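Local atomic coordinates of uncharacterized protein AF_1382 (Archaeoglobus fulgidus DSM 4304, PDB entry 2QVO), a protein that is of unknown function but has a winged-helix-like fold, consistent with, though not proof of, a role in DNA binding. Residues A[17-22]-A[82-87]. Residues are numbered along the deposited sequence; the frame is centred on the assembly and turned at random.
Sequences ILMTIY and QQIKSI
Leu18 and Ile84 meet methyl to methyl, CD2 of the leucine 3.7 Å from CD1 of the isoleucine, at the tightly packed end of this interface. Leu18 also rests on Leu73 and Met59, and Ile84 on Phe10. Beside this pair, the Met19 chain bends at chi2 and chi3 (-43° and -78°): its SD lies 4.0 Å from Ile84 CG2, while CE turns in against the other helix, 3.8 Å from both CB and the backbone N of Lys85. No hydrogen bond spans the two segments, whose axes stay 10.6 Å apart at closest approach and cross at -110°. The three-stranded antiparallel sheet and the helices 12-26, 33-39 and 44-56 suggest a winged-helix domain, against which the C-terminal helix 75-90 packs through helix 12-26. The buried Tyr22 ring reaches the more open side, where its hydroxyl end meets the partly exposed Gln82 near CE1 and Lys85 near CE2, crossing each chain at about a right angle; its OH is 3.3 Å from Gln82 CG and 3.9 Å from Lys85 CD. An alanine in place of Tyr22 would probably leave a gap beside these two chains and free them to turn. Beyond the ring, the end of Lys85 leads away, its NZ forming a long, weak ion pair with Asp89.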
ATOM      1  N   ILE A  17       4.264  -1.840  -1.068  1.00 16.01           N
ATOM      2  CA  ILE A  17       3.284  -0.769  -1.293  1.00 15.51           C
ATOM      3  C   ILE A  17       2.157  -0.832  -0.252  1.00 15.53           C
ATOM      4  O   ILE A  17       1.817   0.171   0.404  1.00 14.25           O
ATOM      5  CB  ILE A  17       2.767  -0.776  -2.760  1.00 15.52           C
ATOM      6  CG1 ILE A  17       3.926  -0.399  -3.692  1.00 15.86           C
ATOM      7  CG2 ILE A  17       1.608   0.209  -2.954  1.00 16.20           C
ATOM      8  CD1 ILE A  17       3.755  -0.849  -5.132  1.00 13.50           C
ATOM      9  N   LEU A  18       1.599  -2.028  -0.076  1.00 14.63           N
ATOM     10  CA  LEU A  18       0.532  -2.217   0.887  1.00 14.31           C
ATOM     11  C   LEU A  18       0.932  -1.844   2.309  1.00 14.03           C
ATOM     12  O   LEU A  18       0.159  -1.176   3.007  1.00 14.84           O
ATOM     13  CB  LEU A  18       0.065  -3.683   0.865  1.00 14.16           C
ATOM     14  CG  LEU A  18      -1.123  -3.963   1.785  1.00 15.87           C
ATOM     15  CD1 LEU A  18      -2.360  -3.177   1.355  1.00 16.78           C
ATOM     16  CD2 LEU A  18      -1.407  -5.494   1.834  1.00 13.82           C
ATOM     17  N   MET A  19       2.112  -2.290   2.740  1.00 13.24           N
ATOM     18  CA  MET A  19       2.543  -2.099   4.121  1.00 14.24           C
ATOM     19  C   MET A  19       2.941  -0.642   4.313  1.00 13.86           C
ATOM     20  O   MET A  19       2.739  -0.099   5.385  1.00 13.22           O
ATOM     21  CB  MET A  19       3.677  -3.054   4.515  1.00 14.29           C
ATOM     22  CG  MET A  19       3.230  -4.567   4.534  1.00 15.30           C
ATOM     23  SD  MET A  19       1.628  -4.867   5.285  1.00 19.57           S
ATOM     24  CE  MET A  19       2.102  -4.757   7.002  1.00 20.96           C
ATOM     25  N   THR A  20       3.457  -0.012   3.255  1.00 14.07           N
ATOM     26  CA  THR A  20       3.736   1.444   3.307  1.00 13.80           C
ATOM     27  C   THR A  20       2.484   2.271   3.571  1.00 13.86           C
ATOM     28  O   THR A  20       2.498   3.185   4.407  1.00 14.14           O
ATOM     29  CB  THR A  20       4.441   1.955   2.014  1.00 14.12           C
ATOM     30  OG1 THR A  20       5.712   1.305   1.878  1.00 14.49           O
ATOM     31  CG2 THR A  20       4.667   3.468   2.085  1.00 13.54           C
ATOM     32  N   ILE A  21       1.399   1.968   2.861  1.00 13.19           N
ATOM     33  CA  ILE A  21       0.118   2.639   3.085  1.00 13.26           C
ATOM     34  C   ILE A  21      -0.349   2.393   4.517  1.00 14.21           C
ATOM     35  O   ILE A  21      -0.791   3.311   5.200  1.00 13.93           O
ATOM     36  CB  ILE A  21      -0.963   2.145   2.082  1.00 13.66           C
ATOM     37  CG1 ILE A  21      -0.499   2.382   0.638  1.00 12.15           C
ATOM     38  CG2 ILE A  21      -2.338   2.817   2.333  1.00 13.26           C
ATOM     39  CD1 ILE A  21      -1.346   1.636  -0.412  1.00 13.68           C
ATOM     40  N   TYR A  22      -0.257   1.140   4.951  1.00 14.21           N
ATOM     41  CA  TYR A  22      -0.666   0.741   6.292  1.00 15.35           C
ATOM     42  C   TYR A  22       0.052   1.564   7.379  1.00 15.08           C
ATOM     43  O   TYR A  22      -0.608   2.224   8.205  1.00 15.58           O
ATOM     44  CB  TYR A  22      -0.421  -0.767   6.463  1.00 15.86           C
ATOM     45  CG  TYR A  22      -0.697  -1.291   7.856  1.00 17.52           C
ATOM     46  CD1 TYR A  22      -2.008  -1.484   8.306  1.00 18.58           C
ATOM     47  CD2 TYR A  22       0.353  -1.582   8.720  1.00 18.54           C
ATOM     48  CE1 TYR A  22      -2.257  -1.960   9.599  1.00 20.72           C
ATOM     49  CE2 TYR A  22       0.115  -2.065  10.009  1.00 21.84           C
ATOM     50  CZ  TYR A  22      -1.181  -2.249  10.436  1.00 19.79           C
ATOM     51  OH  TYR A  22      -1.391  -2.713  11.717  1.00 22.59           O
ATOM     52  N   GLN A  82      -2.899  -5.951   8.344  1.00 18.99           N
ATOM     53  CA  GLN A  82      -2.659  -6.338   9.723  1.00 20.06           C
ATOM     54  C   GLN A  82      -2.220  -7.803   9.851  1.00 20.00           C
ATOM     55  O   GLN A  82      -1.311  -8.123  10.631  1.00 19.53           O
ATOM     56  CB  GLN A  82      -3.906  -6.056  10.555  1.00 20.71           C
ATOM     57  CG  GLN A  82      -4.036  -4.582  10.904  1.00 24.07           C
ATOM     58  CD  GLN A  82      -5.391  -4.196  11.474  1.00 26.40           C
ATOM     59  OE1 GLN A  82      -6.353  -4.977  11.449  1.00 29.02           O
ATOM     60  NE2 GLN A  82      -5.470  -2.978  11.991  1.00 26.31           N
ATOM     61  N   GLN A  83      -2.845  -8.665   9.055  1.00 20.41           N
ATOM     62  CA  GLN A  83      -2.526 -10.097   9.037  1.00 20.37           C
ATOM     63  C   GLN A  83      -1.151 -10.352   8.415  1.00 19.87           C
ATOM     64  O   GLN A  83      -0.392 -11.186   8.901  1.00 19.39           O
ATOM     65  CB  GLN A  83      -3.608 -10.883   8.296  1.00 21.37           C
ATOM     66  CG  GLN A  83      -4.994 -10.878   8.955  1.00 24.95           C
ATOM     67  CD  GLN A  83      -5.123 -11.868  10.104  0.90 29.30           C
ATOM     68  OE1 GLN A  83      -4.743 -13.041   9.990  1.00 32.97           O
ATOM     69  NE2 GLN A  83      -5.664 -11.398  11.224  0.80 30.69           N
ATOM     70  N   ILE A  84      -0.811  -9.604   7.368  1.00 19.26           N
ATOM     71  CA  ILE A  84       0.521  -9.699   6.774  1.00 19.48           C
ATOM     72  C   ILE A  84       1.612  -9.254   7.768  1.00 20.09           C
ATOM     73  O   ILE A  84       2.672  -9.880   7.876  1.00 19.59           O
ATOM     74  CB  ILE A  84       0.615  -8.917   5.452  1.00 18.84           C
ATOM     75  CG1 ILE A  84      -0.235  -9.603   4.370  1.00 19.34           C
ATOM     76  CG2 ILE A  84       2.073  -8.799   5.021  1.00 18.83           C
ATOM     77  CD1 ILE A  84      -0.356  -8.838   3.053  1.00 19.82           C
ATOM     78  N   LYS A  85       1.338  -8.175   8.500  1.00 20.98           N
ATOM     79  CA  LYS A  85       2.223  -7.727   9.572  1.00 22.33           C
ATOM     80  C   LYS A  85       2.557  -8.883  10.529  1.00 22.25           C
ATOM     81  O   LYS A  85       3.725  -9.111  10.851  1.00 21.87           O
ATOM     82  CB  LYS A  85       1.594  -6.559  10.339  1.00 22.24           C
ATOM     83  CG  LYS A  85       2.469  -6.020  11.477  1.00 24.32           C
ATOM     84  CD  LYS A  85       1.698  -5.066  12.382  1.00 25.48           C
ATOM     85  CE  LYS A  85       2.645  -4.370  13.369  1.00 28.90           C
ATOM     86  NZ  LYS A  85       3.472  -5.352  14.141  1.00 32.06           N
ATOM     87  N   SER A  86       1.540  -9.614  10.971  1.00 22.69           N
ATOM     88  CA  SER A  86       1.794 -10.763  11.852  1.00 23.81           C
ATOM     89  C   SER A  86       2.629 -11.847  11.168  1.00 23.34           C
ATOM     90  O   SER A  86       3.513 -12.424  11.797  1.00 23.55           O
ATOM     91  CB  SER A  86       0.503 -11.337  12.439  1.00 24.01           C
ATOM     92  OG  SER A  86      -0.363 -11.795  11.426  1.00 27.74           O
ATOM     93  N   ILE A  87       2.373 -12.104   9.885  1.00 23.26           N
ATOM     94  CA  ILE A  87       3.185 -13.073   9.133  1.00 23.22           C
ATOM     95  C   ILE A  87       4.642 -12.640   9.068  1.00 24.38           C
ATOM     96  O   ILE A  87       5.539 -13.425   9.360  1.00 24.43           O
ATOM     97  CB  ILE A  87       2.637 -13.330   7.709  1.00 22.90           C
ATOM     98  CG1 ILE A  87       1.286 -14.043   7.803  1.00 20.93           C
ATOM     99  CG2 ILE A  87       3.618 -14.196   6.899  1.00 21.57           C
ATOM    100  CD1 ILE A  87       0.506 -14.037   6.535  1.00 18.75           C
TER